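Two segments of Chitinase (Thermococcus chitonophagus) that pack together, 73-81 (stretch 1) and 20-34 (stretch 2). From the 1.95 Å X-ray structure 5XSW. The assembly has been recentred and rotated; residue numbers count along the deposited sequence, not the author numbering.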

# COMPACT_ATOMS: atom_id res chain seq x y z
N ARG A 73 5.12 9.33 20.72
CA ARG A 73 3.98 10.23 20.97
C ARG A 73 3.86 11.43 19.98
O ARG A 73 3.14 12.42 20.25
CB ARG A 73 4.09 10.73 22.42
CG ARG A 73 2.83 10.65 23.15
CD ARG A 73 3.05 10.76 24.68
NE ARG A 73 1.79 11.23 25.24
CZ ARG A 73 1.59 11.54 26.51
NH1 ARG A 73 0.39 11.95 26.88
NH2 ARG A 73 2.58 11.44 27.39
N GLY A 74 4.52 11.32 18.83
CA GLY A 74 4.54 12.41 17.88
C GLY A 74 3.34 12.58 16.97
O GLY A 74 3.33 13.50 16.12
N ILE A 75 2.32 11.72 17.12
CA ILE A 75 1.16 11.76 16.22
C ILE A 75 -0.03 12.38 16.91
O ILE A 75 -0.41 11.91 17.98
CB ILE A 75 0.75 10.28 15.71
CG1 ILE A 75 1.91 9.62 14.95
CG2 ILE A 75 -0.52 10.33 14.90
CD1 ILE A 75 1.87 8.07 14.98
N PHE A 76 -0.62 13.39 16.31
CA PHE A 76 -1.70 14.15 16.95
C PHE A 76 -2.97 14.13 16.13
O PHE A 76 -3.20 15.01 15.29
CB PHE A 76 -1.30 15.62 17.16
CG PHE A 76 -0.28 15.79 18.27
CD1 PHE A 76 1.04 15.45 18.05
CD2 PHE A 76 -0.68 16.23 19.53
CE1 PHE A 76 2.01 15.56 19.08
CE2 PHE A 76 0.29 16.38 20.58
CZ PHE A 76 1.62 16.04 20.34
N HIS A 77 -3.81 13.13 16.38
CA HIS A 77 -5.12 13.04 15.78
C HIS A 77 -6.04 14.08 16.41
O HIS A 77 -5.66 14.78 17.33
CB HIS A 77 -5.67 11.61 15.97
CG HIS A 77 -5.05 10.62 15.04
ND1 HIS A 77 -5.35 10.60 13.69
CD2 HIS A 77 -4.13 9.65 15.24
CE1 HIS A 77 -4.63 9.66 13.10
NE2 HIS A 77 -3.90 9.06 14.01
N LEU A 78 -7.25 14.17 15.89
CA LEU A 78 -8.26 15.08 16.39
C LEU A 78 -8.36 15.00 17.91
O LEU A 78 -8.24 13.91 18.49
CB LEU A 78 -9.61 14.79 15.76
CG LEU A 78 -9.82 14.95 14.25
CD1 LEU A 78 -11.26 14.51 13.88
CD2 LEU A 78 -9.57 16.38 13.77
N ASN A 79 -8.47 16.17 18.54
CA ASN A 79 -8.66 16.25 19.98
C ASN A 79 -7.61 15.55 20.82
O ASN A 79 -7.94 14.80 21.73
CB ASN A 79 -10.05 15.67 20.34
CG ASN A 79 -10.57 16.17 21.69
OD1 ASN A 79 -10.24 17.27 22.12
ND2 ASN A 79 -11.39 15.36 22.35
N THR A 80 -6.33 15.77 20.52
CA THR A 80 -5.26 15.06 21.21
C THR A 80 -4.37 16.14 21.87
O THR A 80 -4.05 17.12 21.22
CB THR A 80 -4.42 14.18 20.22
OG1 THR A 80 -5.23 13.11 19.71
CG2 THR A 80 -3.20 13.58 20.91
N THR A 81 -4.01 15.97 23.14
CA THR A 81 -3.17 16.96 23.82
C THR A 81 -2.00 16.28 24.48
O THR A 81 -2.15 15.17 25.01
CB THR A 81 -3.98 17.77 24.82
OG1 THR A 81 -4.98 18.49 24.10
CG2 THR A 81 -3.09 18.81 25.61
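Stretch 2 20-34: ANKNTHYVWNGWCFD

Stretch 2 of this chitinase wraps along stretch 1 with both of its ends in extended conformation and a loop between them. The strand through Phe33 and Asp34 runs antiparallel to the strand through Ile75 and Phe76 (axes 171° between N-to-C directions, 4.7 Å at closest approach), and Ala20 and Asn21 likewise run antiparallel to Thr80 and Thr81. The register therefore sets Ile75 opposite Asp34 (CA to CA 4.8 Å), Phe76 opposite Phe33 (5.0 Å between their CA atoms), Thr80 opposite Asn21 (CA to CA 5.4 Å) and Thr81 opposite Ala20 (CA to CA 4.2 Å). The intervening loop passes Leu78 and Asn79, then reverses through a type II turn from Val27 to Gly30, closed by Gly30 N to Val27 O at 2.9 Å.

Backbone hydrogen bonds join each strand pair. Phe76 N donates to Phe33 O (2.9 Å) and Phe33 N to Phe76 O (3.0 Å); at the other pair, Asn21 N donates to Thr80 O (2.9 Å) and Thr80 N to Asn21 O (3.2 Å). Between them, Asn79 N makes a weak bond to Asn23 O (2.8 Å). CA-H...O contacts supplement the ladders, Cys32 CA to Phe76 O at 3.4 Å and Ala20 CA to Thr80 O at 3.2 Å.

The side chain of Asn21, chi1 t, ties the two regions together: its ND2 donates to Phe76 O (3.2 Å, nearly linear at 171°) and to Gly30 O (3.1 Å), while its OD1 accepts from Asn23 N (2.9 Å). Separately, a water bridges the stretches, donating to Trp31 O (2.7 Å), accepting from Leu78 N (3.1 Å) and hydrogen-bonded to His77 ND1 at 2.8 Å.

Aromatic and sulfur contacts gather at His77. Its ring turns an edge toward the face of Trp31 in an offset edge-to-face pair, the planes at 85° and His77 CE1 3.6 Å from Trp31 CH2. Cys32 SG sits over a His77 ring face, 3.8 Å from the centroid, and also meets Ile75 CG2 at 3.6 Å.

Leu78 is the residue of stretch 1 most covered by stretch 2. Its CA-to-CB bond points sideways, but the end of the side chain reaches into the loop, where CD1 makes an apolar contact with Trp31 CD1 at 4.3 Å and CD2 packs against a backbone carbonyl, 3.6 Å from His25 O. Phe76 and Phe33 project to the same face of the sheet as Thr80 and Asn21, and Phe76 CB and Phe33 CB approach to 4.2 Å.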

# COMPACT_ATOMS: atom_id res chain seq x y z
N ALA A 20 -1.07 20.37 21.08
CA ALA A 20 -2.36 19.76 20.82
C ALA A 20 -2.87 19.92 19.40
O ALA A 20 -2.58 20.90 18.73
CB ALA A 20 -3.38 20.30 21.79
N ASN A 21 -3.68 18.97 18.97
CA ASN A 21 -4.54 19.18 17.84
C ASN A 21 -5.87 19.49 18.48
O ASN A 21 -6.54 18.62 19.00
CB ASN A 21 -4.63 17.93 16.96
CG ASN A 21 -5.59 18.10 15.81
OD1 ASN A 21 -6.42 19.00 15.81
ND2 ASN A 21 -5.48 17.24 14.82
N LYS A 22 -6.25 20.75 18.44
CA LYS A 22 -7.47 21.15 19.14
C LYS A 22 -8.69 20.89 18.28
O LYS A 22 -9.82 21.05 18.73
CB LYS A 22 -7.43 22.64 19.50
CG LYS A 22 -6.42 23.02 20.59
CD LYS A 22 -6.06 24.53 20.49
CE LYS A 22 -5.44 25.11 21.77
NZ LYS A 22 -6.45 25.58 22.78
N ASN A 23 -8.49 20.55 17.01
CA ASN A 23 -9.65 20.27 16.16
C ASN A 23 -10.46 19.12 16.73
O ASN A 23 -9.88 18.10 17.15
CB ASN A 23 -9.21 19.96 14.72
CG ASN A 23 -8.45 21.11 14.08
OD1 ASN A 23 -7.36 20.94 13.49
ND2 ASN A 23 -9.01 22.28 14.19
N THR A 24 -11.78 19.27 16.80
CA THR A 24 -12.61 18.15 17.24
C THR A 24 -13.34 17.47 16.07
O THR A 24 -13.87 16.37 16.21
CB THR A 24 -13.66 18.59 18.32
OG1 THR A 24 -14.44 19.68 17.81
CG2 THR A 24 -12.95 19.00 19.63
N HIS A 25 -13.35 18.12 14.91
CA HIS A 25 -13.85 17.48 13.70
C HIS A 25 -12.89 17.83 12.57
O HIS A 25 -12.07 18.73 12.71
CB HIS A 25 -15.28 17.96 13.38
CG HIS A 25 -15.38 19.45 13.25
ND1 HIS A 25 -15.21 20.11 12.05
CD2 HIS A 25 -15.57 20.41 14.18
CE1 HIS A 25 -15.32 21.41 12.25
NE2 HIS A 25 -15.54 21.62 13.53
N TYR A 26 -13.00 17.12 11.45
CA TYR A 26 -12.11 17.32 10.31
C TYR A 26 -12.04 18.78 9.93
O TYR A 26 -13.06 19.43 9.74
CB TYR A 26 -12.59 16.50 9.08
CG TYR A 26 -11.81 16.87 7.85
CD1 TYR A 26 -10.48 16.50 7.73
CD2 TYR A 26 -12.38 17.62 6.83
CE1 TYR A 26 -9.73 16.86 6.62
CE2 TYR A 26 -11.64 17.99 5.71
CZ TYR A 26 -10.31 17.60 5.63
OH TYR A 26 -9.52 17.96 4.57
N VAL A 27 -10.82 19.30 9.79
CA VAL A 27 -10.63 20.55 9.06
C VAL A 27 -9.39 20.37 8.14
O VAL A 27 -8.50 19.57 8.45
CB VAL A 27 -10.43 21.80 10.02
CG1 VAL A 27 -11.44 21.79 11.15
CG2 VAL A 27 -9.05 21.88 10.54
N TRP A 28 -9.38 21.09 7.03
CA TRP A 28 -8.36 21.02 6.01
C TRP A 28 -6.98 21.14 6.60
O TRP A 28 -6.72 22.08 7.35
CB TRP A 28 -8.57 22.11 4.99
CG TRP A 28 -7.45 22.19 4.01
CD1 TRP A 28 -6.41 23.08 4.00
CD2 TRP A 28 -7.28 21.36 2.84
NE1 TRP A 28 -5.58 22.84 2.92
CE2 TRP A 28 -6.11 21.81 2.17
CE3 TRP A 28 -8.03 20.29 2.28
CZ2 TRP A 28 -5.64 21.21 1.00
CZ3 TRP A 28 -7.56 19.69 1.10
CH2 TRP A 28 -6.38 20.17 0.46
N ASN A 29 -6.14 20.13 6.35
CA ASN A 29 -4.74 20.11 6.76
C ASN A 29 -4.57 19.94 8.26
O ASN A 29 -3.48 19.97 8.76
CB ASN A 29 -4.02 21.39 6.32
CG ASN A 29 -2.61 21.11 5.82
OD1 ASN A 29 -2.26 19.96 5.56
ND2 ASN A 29 -1.81 22.17 5.64
N GLY A 30 -5.66 19.74 8.99
CA GLY A 30 -5.54 19.60 10.43
C GLY A 30 -6.19 18.35 10.98
O GLY A 30 -6.59 18.31 12.16
N TRP A 31 -6.29 17.30 10.16
CA TRP A 31 -6.96 16.08 10.62
C TRP A 31 -6.01 15.31 11.51
O TRP A 31 -6.41 14.62 12.47
CB TRP A 31 -7.41 15.24 9.41
CG TRP A 31 -8.04 13.91 9.76
CD1 TRP A 31 -9.37 13.68 10.07
CD2 TRP A 31 -7.38 12.63 9.83
NE1 TRP A 31 -9.55 12.34 10.35
CE2 TRP A 31 -8.35 11.68 10.20
CE3 TRP A 31 -6.06 12.21 9.65
CZ2 TRP A 31 -8.05 10.34 10.36
CZ3 TRP A 31 -5.76 10.87 9.83
CH2 TRP A 31 -6.76 9.95 10.19
N CYS A 32 -4.73 15.41 11.18
CA CYS A 32 -3.66 14.83 11.96
C CYS A 32 -2.42 15.72 11.77
O CYS A 32 -2.15 16.23 10.65
CB CYS A 32 -3.32 13.38 11.51
SG CYS A 32 -2.33 12.50 12.63
N PHE A 33 -1.69 15.91 12.86
CA PHE A 33 -0.35 16.54 12.79
C PHE A 33 0.68 15.53 13.15
O PHE A 33 0.61 14.90 14.21
CB PHE A 33 -0.26 17.78 13.76
CG PHE A 33 -1.25 18.85 13.44
CD1 PHE A 33 -1.05 19.71 12.37
CD2 PHE A 33 -2.40 18.99 14.19
CE1 PHE A 33 -1.98 20.71 12.07
CE2 PHE A 33 -3.35 19.97 13.89
CZ PHE A 33 -3.15 20.82 12.82
N ASP A 34 1.68 15.36 12.30
CA ASP A 34 2.78 14.48 12.61
C ASP A 34 4.00 15.35 12.96
O ASP A 34 4.48 16.08 12.10
CB ASP A 34 3.15 13.57 11.41
CG ASP A 34 2.13 12.45 11.18
OD1 ASP A 34 1.14 12.39 11.93
OD2 ASP A 34 2.36 11.66 10.23
O HOH W 1 -7.51 12.31 13.45